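Side-chain contacts in sulfate adenylyltransferase (Allochromatium vinosum, PDB 4DNX), which catalyses the transfer of an adenylyl group from ATP to sulfate, giving adenosine 5'-phosphosulfate and diphosphate: residues R77-P82 against H280-Q285; A207-C212 against E252-P257; D268-Y271 against R275-V278. All coordinates share one frame; numbering follows the deposited sequence.

How the contacts relate
Contacts 1 and 3 share helix 274-287. Their centres lie about 10 Å apart and they touch. Pro80 O of contact 1 probably accepts a hydrogen bond from Arg275 NH1 of contact 3, at 2.9 Å, and Phe78 and Pro80 pack on Val278. Contact 3 ties the start of this helix to the loop before it; contact 1 joins its middle to the PUA-like domain. Contact 2 stands apart, with its centre about 28 Å from that of contact 1 and 26 Å from that of contact 3. Its helix 206-219 starts within the HRAH sequence ending at His208, which matches the HxxH signature of nucleotidyltransferases and so probably lies near the ATP site.

Contact 1: residues R77-P82 against H280-Q285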
loop_
_atom_site.group_PDB
_atom_site.type_symbol
_atom_site.label_atom_id
_atom_site.label_comp_id
_atom_site.label_asym_id
_atom_site.label_seq_id
_atom_site.Cartn_x
_atom_site.Cartn_y
_atom_site.Cartn_z
ATOM N N ARG A 77 13.160 2.148 -28.685
ATOM C CA ARG A 77 12.401 2.632 -27.492
ATOM C C ARG A 77 13.258 3.583 -26.631
ATOM O O ARG A 77 14.440 3.319 -26.421
ATOM C CB ARG A 77 11.925 1.459 -26.598
ATOM C CG ARG A 77 10.752 0.647 -27.150
ATOM C CD ARG A 77 10.449 -0.604 -26.289
ATOM N NE ARG A 77 11.551 -1.563 -26.399
ATOM C CZ ARG A 77 11.778 -2.582 -25.569
ATOM N NH1 ARG A 77 10.983 -2.814 -24.539
ATOM N NH2 ARG A 77 12.818 -3.377 -25.781
ATOM N N PHE A 78 12.671 4.676 -26.138
ATOM C CA PHE A 78 13.354 5.563 -25.211
ATOM C C PHE A 78 13.487 4.915 -23.811
ATOM O O PHE A 78 12.497 4.465 -23.210
ATOM C CB PHE A 78 12.577 6.875 -25.104
ATOM C CG PHE A 78 13.139 7.829 -24.104
ATOM C CD1 PHE A 78 14.408 8.408 -24.294
ATOM C CD2 PHE A 78 12.401 8.171 -22.954
ATOM C CE1 PHE A 78 14.944 9.310 -23.318
ATOM C CE2 PHE A 78 12.940 9.066 -22.011
ATOM C CZ PHE A 78 14.202 9.619 -22.195
ATOM N N PHE A 79 14.717 4.893 -23.294
ATOM C CA PHE A 79 14.981 4.572 -21.894
ATOM C C PHE A 79 16.352 5.112 -21.439
ATOM O O PHE A 79 17.374 4.814 -22.053
ATOM C CB PHE A 79 14.828 3.085 -21.589
ATOM C CG PHE A 79 14.661 2.820 -20.115
ATOM C CD1 PHE A 79 13.398 2.963 -19.494
ATOM C CD2 PHE A 79 15.785 2.558 -19.305
ATOM C CE1 PHE A 79 13.235 2.787 -18.143
ATOM C CE2 PHE A 79 15.642 2.386 -17.919
ATOM C CZ PHE A 79 14.340 2.479 -17.319
ATOM N N PRO A 80 16.376 5.927 -20.381
ATOM C CA PRO A 80 17.553 6.758 -20.126
ATOM C C PRO A 80 18.770 6.154 -19.462
ATOM O O PRO A 80 19.823 6.776 -19.539
ATOM C CB PRO A 80 17.007 7.911 -19.257
ATOM C CG PRO A 80 15.800 7.419 -18.645
ATOM C CD PRO A 80 15.235 6.297 -19.512
ATOM N N VAL A 81 18.655 5.014 -18.794
ATOM C CA VAL A 81 19.835 4.350 -18.190
ATOM C C VAL A 81 19.811 2.842 -18.433
ATOM O O VAL A 81 18.765 2.240 -18.571
ATOM C CB VAL A 81 19.950 4.611 -16.640
ATOM C CG1 VAL A 81 19.989 6.125 -16.350
ATOM C CG2 VAL A 81 18.828 3.904 -15.887
ATOM N N PRO A 82 20.974 2.206 -18.447
ATOM C CA PRO A 82 20.990 0.770 -18.650
ATOM C C PRO A 82 20.328 0.112 -17.462
ATOM O O PRO A 82 20.425 0.637 -16.363
ATOM C CB PRO A 82 22.490 0.408 -18.666
ATOM C CG PRO A 82 23.268 1.656 -18.696
ATOM C CD PRO A 82 22.308 2.830 -18.518
ATOM N N HIS A 280 14.229 10.068 -13.474
ATOM C CA HIS A 280 13.178 10.592 -12.567
ATOM C C HIS A 280 11.956 11.082 -13.315
ATOM O O HIS A 280 10.851 10.725 -12.930
ATOM C CB HIS A 280 13.722 11.732 -11.729
ATOM C CG HIS A 280 14.670 11.309 -10.655
ATOM N ND1 HIS A 280 15.394 12.235 -9.918
ATOM C CD2 HIS A 280 15.023 10.086 -10.193
ATOM C CE1 HIS A 280 16.144 11.586 -9.035
ATOM N NE2 HIS A 280 15.933 10.283 -9.177
ATOM N N ALA A 281 12.154 11.866 -14.379
ATOM C CA ALA A 281 11.032 12.349 -15.198
ATOM C C ALA A 281 10.284 11.179 -15.844
ATOM O O ALA A 281 9.033 11.125 -15.857
ATOM C CB ALA A 281 11.510 13.385 -16.238
ATOM N N TYR A 282 11.049 10.203 -16.319
ATOM C CA TYR A 282 10.458 9.039 -16.972
ATOM C C TYR A 282 9.488 8.301 -16.037
ATOM O O TYR A 282 8.303 8.082 -16.405
ATOM C CB TYR A 282 11.593 8.123 -17.381
ATOM C CG TYR A 282 11.155 6.906 -18.192
ATOM C CD1 TYR A 282 10.543 5.815 -17.565
ATOM C CD2 TYR A 282 11.389 6.864 -19.549
ATOM C CE1 TYR A 282 10.116 4.696 -18.341
ATOM C CE2 TYR A 282 11.003 5.776 -20.339
ATOM C CZ TYR A 282 10.360 4.696 -19.714
ATOM O OH TYR A 282 9.961 3.637 -20.503
ATOM N N PHE A 283 9.946 7.937 -14.837
ATOM C CA PHE A 283 9.059 7.168 -13.962
ATOM C C PHE A 283 7.930 7.977 -13.318
ATOM O O PHE A 283 6.866 7.422 -12.997
ATOM C CB PHE A 283 9.787 6.203 -13.000
ATOM C CG PHE A 283 10.610 6.829 -11.901
ATOM C CD1 PHE A 283 10.014 7.273 -10.719
ATOM C CD2 PHE A 283 12.009 6.755 -11.981
ATOM C CE1 PHE A 283 10.839 7.770 -9.638
ATOM C CE2 PHE A 283 12.845 7.237 -10.945
ATOM C CZ PHE A 283 12.260 7.730 -9.758
ATOM N N ARG A 284 8.147 9.292 -13.231
ATOM C CA ARG A 284 7.087 10.162 -12.730
ATOM C C ARG A 284 5.985 10.298 -13.762
ATOM O O ARG A 284 4.802 10.460 -13.409
ATOM C CB ARG A 284 7.644 11.531 -12.304
ATOM C CG ARG A 284 7.956 11.640 -10.808
ATOM C CD ARG A 284 8.969 10.708 -10.419
ATOM N NE ARG A 284 9.369 10.612 -8.988
ATOM C CZ ARG A 284 10.560 10.916 -8.456
ATOM N NH1 ARG A 284 11.503 11.556 -9.145
ATOM N NH2 ARG A 284 10.825 10.561 -7.192
ATOM N N GLN A 285 6.331 10.279 -15.040
ATOM C CA GLN A 285 5.271 10.286 -16.076
ATOM C C GLN A 285 4.502 8.982 -15.971
ATOM O O GLN A 285 3.251 8.982 -16.045
ATOM C CB GLN A 285 5.848 10.485 -17.485
ATOM C CG GLN A 285 4.730 10.539 -18.560
ATOM C CD GLN A 285 5.240 10.853 -19.957
ATOM O OE1 GLN A 285 6.141 11.684 -20.142
ATOM N NE2 GLN A 285 4.614 10.233 -20.966
HETATM O O HOH W 1 9.945 3.652 -23.439
#
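Phe79 points the edge of its ring at one face of Tyr282. The two rings form a T-shaped pair, with planes at 75° and centroids 4.9 Å apart. The touching edge is the CD1-CE1 side of Phe79, and CD1 comes to 3.5 Å from Tyr282 CZ. It sits over the rim of the tyrosine ring, at its hydroxyl end, and not over the centre. Phe78 meets the same tyrosine in another way. Its ring is oblique to that of Tyr282, with planes at 39°, and the two side chains lie alongside and point opposite ways. The nearest atoms of that pair are Phe78 CE2 and Tyr282 CD2, at 3.6 Å. Pro80 completes the group, its CD 3.9 Å from Tyr282 CD2. The same CD lies over a face of the Phe79 ring, toward its rim.

Tyr282 therefore reaches into an aromatic cluster that joins two parts of the enzyme. Its helix, 274-287, belongs to the Rossmann-like ATP-sulfurylase region, while Phe78, Phe79 and Pro80 lie on a loop of the PUA-like domain. The tyrosine has CG anti to the backbone N (chi1 -175°), which carries its ring out from the helix toward that loop.

The polar end of the ring is held as well. A water donates to Phe78 O at 2.7 Å and to Tyr282 OH at 2.9 Å, and it lies in the plane of the tyrosine ring, at its edge. The hydroxyl also hydrogen-bonds to Ser53 O. A carbonyl can only accept, so the hydroxyl donates to Ser53 O and accepts from the water. The two bonds fix the position of the hydroxyl, and the surrounding side chains probably limit the turning of the buried ring. The water links it to the loop backbone.

Contact 2: residues A207-C212 against E252-P257; sequences AHEELC and ELYFPP
Glu209 meets Tyr254 and Phe255 in a mostly buried contact of the Rossmann-like domain, between helix 206-219 and the C-terminal end of helix 240-254 with the residue that follows it. Glu209 and Cys212 lie one turn apart on the first helix, which follows strand 195-200. Tyr254 ends helix 240-254, and Phe255 is the first residue to leave helical geometry. The chain thus turns toward strand 260-266 just where it touches the other helix.

The aliphatic part of Glu209 does the packing. Its CG lies 3.8 Å from Phe255 CE1, and the two side chains approach from opposite sides and overlap in passing. The glutamate chain leaves with CG anti to the backbone N (chi1 170°) and stays extended beyond it. That shape brings CG against the phenylalanine and carries the carboxylate on to Tyr254. There OE2 comes to 3.6 Å from Tyr254 CB, a van der Waals approach. The carboxylate is turned 41° from the tyrosine ring, whose far end leads away from the helix and hydrogen-bonds through OH to Glu382. Cys212 adds a looser touch at the other end of the patch: its CB is 4.4 Å from Phe255 CZ, at the edge of the ring and near its plane.

The charge of Glu209 is answered from outside the two segments. OE2 forms salt bridges with both Lys213 and Arg380. Lys213 also hydrogen-bonds to Tyr254 O and makes a cation-pi contact with the Phe255 ring.

The chemistry is therefore divided along one side chain. Its CG packs against an aromatic ring, while its carboxylate sits beside two cations, which would probably keep it ionised despite its burial. The lysine places positive charge at the carbonyl end of helix 240-254, where the helix dipole is likely to welcome it.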
loop_
_atom_site.group_PDB
_atom_site.type_symbol
_atom_site.label_atom_id
_atom_site.label_comp_id
_atom_site.label_asym_id
_atom_site.label_seq_id
_atom_site.Cartn_x
_atom_site.Cartn_y
_atom_site.Cartn_z
ATOM N N ALA A 207 10.446 26.033 3.256
ATOM C CA ALA A 207 11.025 26.313 1.930
ATOM C C ALA A 207 10.535 25.305 0.894
ATOM O O ALA A 207 10.179 25.680 -0.233
ATOM C CB ALA A 207 12.552 26.306 2.007
ATOM N N HIS A 208 10.534 24.031 1.280
ATOM C CA HIS A 208 10.142 22.958 0.348
ATOM C C HIS A 208 8.656 22.924 0.193
ATOM O O HIS A 208 8.157 22.671 -0.906
ATOM C CB HIS A 208 10.695 21.606 0.806
ATOM C CG HIS A 208 12.153 21.451 0.496
ATOM N ND1 HIS A 208 12.971 20.561 1.153
ATOM C CD2 HIS A 208 12.941 22.097 -0.400
ATOM C CE1 HIS A 208 14.206 20.673 0.689
ATOM N NE2 HIS A 208 14.214 21.596 -0.259
ATOM N N GLU A 209 7.945 23.247 1.278
ATOM C CA GLU A 209 6.481 23.313 1.252
ATOM C C GLU A 209 6.043 24.390 0.253
ATOM O O GLU A 209 5.163 24.163 -0.614
ATOM C CB GLU A 209 5.979 23.669 2.656
ATOM C CG GLU A 209 4.510 24.014 2.726
ATOM C CD GLU A 209 4.092 24.658 4.051
ATOM O OE1 GLU A 209 4.735 24.437 5.140
ATOM O OE2 GLU A 209 3.101 25.411 3.999
ATOM N N GLU A 210 6.665 25.558 0.378
ATOM C CA GLU A 210 6.326 26.683 -0.483
ATOM C C GLU A 210 6.778 26.459 -1.927
ATOM O O GLU A 210 6.144 26.945 -2.848
ATOM C CB GLU A 210 6.901 27.988 0.100
ATOM C CG GLU A 210 6.307 28.358 1.492
ATOM C CD GLU A 210 4.803 28.619 1.473
ATOM O OE1 GLU A 210 4.186 28.458 2.555
ATOM O OE2 GLU A 210 4.247 28.993 0.400
ATOM N N LEU A 211 7.863 25.703 -2.138
ATOM C CA LEU A 211 8.284 25.378 -3.484
ATOM C C LEU A 211 7.226 24.547 -4.185
ATOM O O LEU A 211 6.912 24.827 -5.344
ATOM C CB LEU A 211 9.571 24.572 -3.461
ATOM C CG LEU A 211 10.182 24.290 -4.821
ATOM C CD1 LEU A 211 10.514 25.618 -5.516
ATOM C CD2 LEU A 211 11.429 23.476 -4.569
ATOM N N CYS A 212 6.666 23.565 -3.470
ATOM C CA CYS A 212 5.552 22.753 -4.028
ATOM C C CYS A 212 4.367 23.648 -4.373
ATOM O O CYS A 212 3.789 23.518 -5.464
ATOM C CB CYS A 212 5.120 21.661 -3.052
ATOM S SG CYS A 212 6.325 20.326 -2.959
ATOM N N GLU A 252 -1.740 17.986 6.160
ATOM C CA GLU A 252 -3.071 18.132 6.777
ATOM C C GLU A 252 -3.393 19.539 7.205
ATOM O O GLU A 252 -4.539 19.987 7.045
ATOM C CB GLU A 252 -3.196 17.183 7.964
ATOM C CG GLU A 252 -3.836 15.862 7.550
ATOM C CD GLU A 252 -2.825 14.773 7.233
ATOM O OE1 GLU A 252 -2.570 13.967 8.158
ATOM O OE2 GLU A 252 -2.301 14.703 6.081
ATOM N N LEU A 253 -2.402 20.241 7.757
ATOM C CA LEU A 253 -2.665 21.526 8.395
ATOM C C LEU A 253 -2.438 22.743 7.472
ATOM O O LEU A 253 -3.043 23.806 7.683
ATOM C CB LEU A 253 -1.828 21.685 9.680
ATOM C CG LEU A 253 -2.051 20.662 10.812
ATOM C CD1 LEU A 253 -1.147 20.967 11.998
ATOM C CD2 LEU A 253 -3.537 20.608 11.278
ATOM N N TYR A 254 -1.590 22.600 6.455
ATOM C CA TYR A 254 -1.143 23.761 5.678
ATOM C C TYR A 254 -1.483 23.686 4.175
ATOM O O TYR A 254 -1.231 24.638 3.416
ATOM C CB TYR A 254 0.344 24.035 5.937
ATOM C CG TYR A 254 0.620 24.457 7.382
ATOM C CD1 TYR A 254 0.424 25.789 7.784
ATOM C CD2 TYR A 254 0.984 23.533 8.344
ATOM C CE1 TYR A 254 0.665 26.190 9.098
ATOM C CE2 TYR A 254 1.213 23.898 9.660
ATOM C CZ TYR A 254 1.049 25.229 10.034
ATOM O OH TYR A 254 1.277 25.625 11.331
ATOM N N PHE A 255 -2.035 22.558 3.730
ATOM C CA PHE A 255 -2.513 22.492 2.349
ATOM C C PHE A 255 -4.039 22.424 2.310
ATOM O O PHE A 255 -4.640 21.948 3.264
ATOM C CB PHE A 255 -1.947 21.250 1.666
ATOM C CG PHE A 255 -0.511 21.407 1.199
ATOM C CD1 PHE A 255 0.566 21.353 2.125
ATOM C CD2 PHE A 255 -0.222 21.557 -0.168
ATOM C CE1 PHE A 255 1.905 21.477 1.667
ATOM C CE2 PHE A 255 1.125 21.663 -0.640
ATOM C CZ PHE A 255 2.186 21.623 0.291
ATOM N N PRO A 256 -4.665 22.862 1.217
ATOM C CA PRO A 256 -6.126 22.717 1.111
ATOM C C PRO A 256 -6.567 21.245 1.009
ATOM O O PRO A 256 -5.753 20.374 0.724
ATOM C CB PRO A 256 -6.473 23.466 -0.174
ATOM C CG PRO A 256 -5.255 24.215 -0.578
ATOM C CD PRO A 256 -4.085 23.518 0.032
ATOM N N PRO A 257 -7.848 20.971 1.213
ATOM C CA PRO A 257 -8.365 19.593 1.057
ATOM C C PRO A 257 -8.133 18.995 -0.333
ATOM O O PRO A 257 -8.257 19.674 -1.352
ATOM C CB PRO A 257 -9.877 19.753 1.270
ATOM C CG PRO A 257 -10.008 21.003 2.030
ATOM C CD PRO A 257 -8.929 21.912 1.562
#

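Contact 3: residues D268-Y271 against R275-V278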
loop_
_atom_site.group_PDB
_atom_site.type_symbol
_atom_site.label_atom_id
_atom_site.label_comp_id
_atom_site.label_asym_id
_atom_site.label_seq_id
_atom_site.Cartn_x
_atom_site.Cartn_y
_atom_site.Cartn_z
ATOM N N ASP A 268 17.779 2.295 -5.703
ATOM C CA ASP A 268 19.047 2.840 -5.173
ATOM C C ASP A 268 19.455 4.064 -5.983
ATOM O O ASP A 268 19.484 4.022 -7.207
ATOM C CB ASP A 268 20.161 1.777 -5.199
ATOM C CG ASP A 268 19.990 0.708 -4.116
ATOM O OD1 ASP A 268 19.200 0.910 -3.160
ATOM O OD2 ASP A 268 20.670 -0.351 -4.197
ATOM N N MET A 269 19.772 5.158 -5.282
ATOM C CA MET A 269 20.260 6.364 -5.952
ATOM C C MET A 269 21.503 6.102 -6.817
ATOM O O MET A 269 22.435 5.384 -6.390
ATOM C CB MET A 269 20.634 7.429 -4.902
ATOM C CG MET A 269 19.475 7.980 -4.087
ATOM S SD MET A 269 20.112 8.886 -2.613
ATOM C CE MET A 269 20.973 10.247 -3.392
ATOM N N LEU A 270 21.525 6.698 -8.017
ATOM C CA LEU A 270 22.702 6.615 -8.893
ATOM C C LEU A 270 23.730 7.736 -8.692
ATOM O O LEU A 270 24.890 7.638 -9.134
ATOM C CB LEU A 270 22.274 6.595 -10.370
ATOM C CG LEU A 270 21.302 5.496 -10.807
ATOM C CD1 LEU A 270 20.823 5.747 -12.210
ATOM C CD2 LEU A 270 22.009 4.118 -10.759
ATOM N N TYR A 271 23.298 8.815 -8.049
ATOM C CA TYR A 271 24.112 10.021 -7.933
ATOM C C TYR A 271 24.586 10.539 -9.303
ATOM O O TYR A 271 25.678 11.077 -9.401
ATOM C CB TYR A 271 25.330 9.798 -7.015
ATOM C CG TYR A 271 25.000 9.321 -5.606
ATOM C CD1 TYR A 271 24.732 10.231 -4.581
ATOM C CD2 TYR A 271 25.001 7.959 -5.300
ATOM C CE1 TYR A 271 24.441 9.777 -3.269
ATOM C CE2 TYR A 271 24.702 7.504 -4.020
ATOM C CZ TYR A 271 24.424 8.407 -3.015
ATOM O OH TYR A 271 24.149 7.920 -1.755
ATOM N N ARG A 275 21.740 12.957 -15.919
ATOM C CA ARG A 275 21.180 11.686 -16.418
ATOM C C ARG A 275 20.099 11.030 -15.515
ATOM O O ARG A 275 19.123 10.441 -16.022
ATOM C CB ARG A 275 22.264 10.676 -16.737
ATOM C CG ARG A 275 21.698 9.399 -17.412
ATOM C CD ARG A 275 21.140 9.666 -18.868
ATOM N NE ARG A 275 22.220 9.955 -19.781
ATOM C CZ ARG A 275 22.778 9.047 -20.593
ATOM N NH1 ARG A 275 22.292 7.820 -20.679
ATOM N NH2 ARG A 275 23.798 9.386 -21.340
ATOM N N GLU A 276 20.262 11.133 -14.196
ATOM C CA GLU A 276 19.315 10.557 -13.277
ATOM C C GLU A 276 18.022 11.380 -13.275
ATOM O O GLU A 276 16.943 10.819 -13.094
ATOM C CB GLU A 276 19.912 10.457 -11.873
ATOM C CG GLU A 276 19.040 9.708 -10.906
ATOM C CD GLU A 276 19.794 9.234 -9.684
ATOM O OE1 GLU A 276 20.848 9.849 -9.417
ATOM O OE2 GLU A 276 19.323 8.272 -9.019
ATOM N N ALA A 277 18.146 12.699 -13.526
ATOM C CA ALA A 277 16.966 13.567 -13.604
ATOM C C ALA A 277 16.050 13.109 -14.751
ATOM O O ALA A 277 14.818 13.152 -14.617
ATOM C CB ALA A 277 17.374 15.059 -13.766
ATOM N N VAL A 278 16.632 12.660 -15.870
ATOM C CA VAL A 278 15.810 12.141 -16.964
ATOM C C VAL A 278 15.080 10.846 -16.546
ATOM O O VAL A 278 13.882 10.640 -16.893
ATOM C CB VAL A 278 16.649 11.913 -18.250
ATOM C CG1 VAL A 278 15.757 11.389 -19.368
ATOM C CG2 VAL A 278 17.313 13.267 -18.646
#
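Glu276 reaches back from the first turn of helix 274-287 to the backbone of Leu270, in the loop just before that helix. CB already points toward this loop. It leads to a CG that stands anti to the backbone N (chi1 -173°), and the chain stays extended from there to the carboxylate. The side chain thus spans the gap between the two segments, whose nearest CA atoms, those of Leu270 and Glu276, are 6.8 Å apart.

The contact begins at the carboxylate carbon. Glu276 CD lies 3.7 Å from Leu270 CB. Beyond it the two oxygens divide their partners. OE2 accepts the hydrogen bond from Leu270 N at 2.9 Å. This bond is almost straight, 174° at the hydrogen, and arrives on the syn side of the carboxylate, 33° out of its plane. The same oxygen is 3.8 Å from Leu270 CG and 3.7 Å from Met269 CA, so it is bordered by carbon as well as by the amide. OE1 turns toward the following residues. It is 3.0 Å from Tyr271 N, but the angle is too poor for a hydrogen bond; its bonded partner is Ala272 N.

Two backbone amides therefore hold the carboxylate, one to each oxygen, and together they probably fix its rotation. A glutamine in its place would probably lose one of these grips, since its amide nitrogen cannot accept from a backbone N-H, and the loop would be less firmly held to the helix.

The negative group lies near the N-terminal end of the helix, where the dipole probably stabilises it. This loop and helix form the first part of a beta-alpha-beta crossover. It carries the chain from edge strand 260-266 to strand 291-294, beyond strand 195-200, as in Rossmann-like sheets of order 3-2-1-4-5.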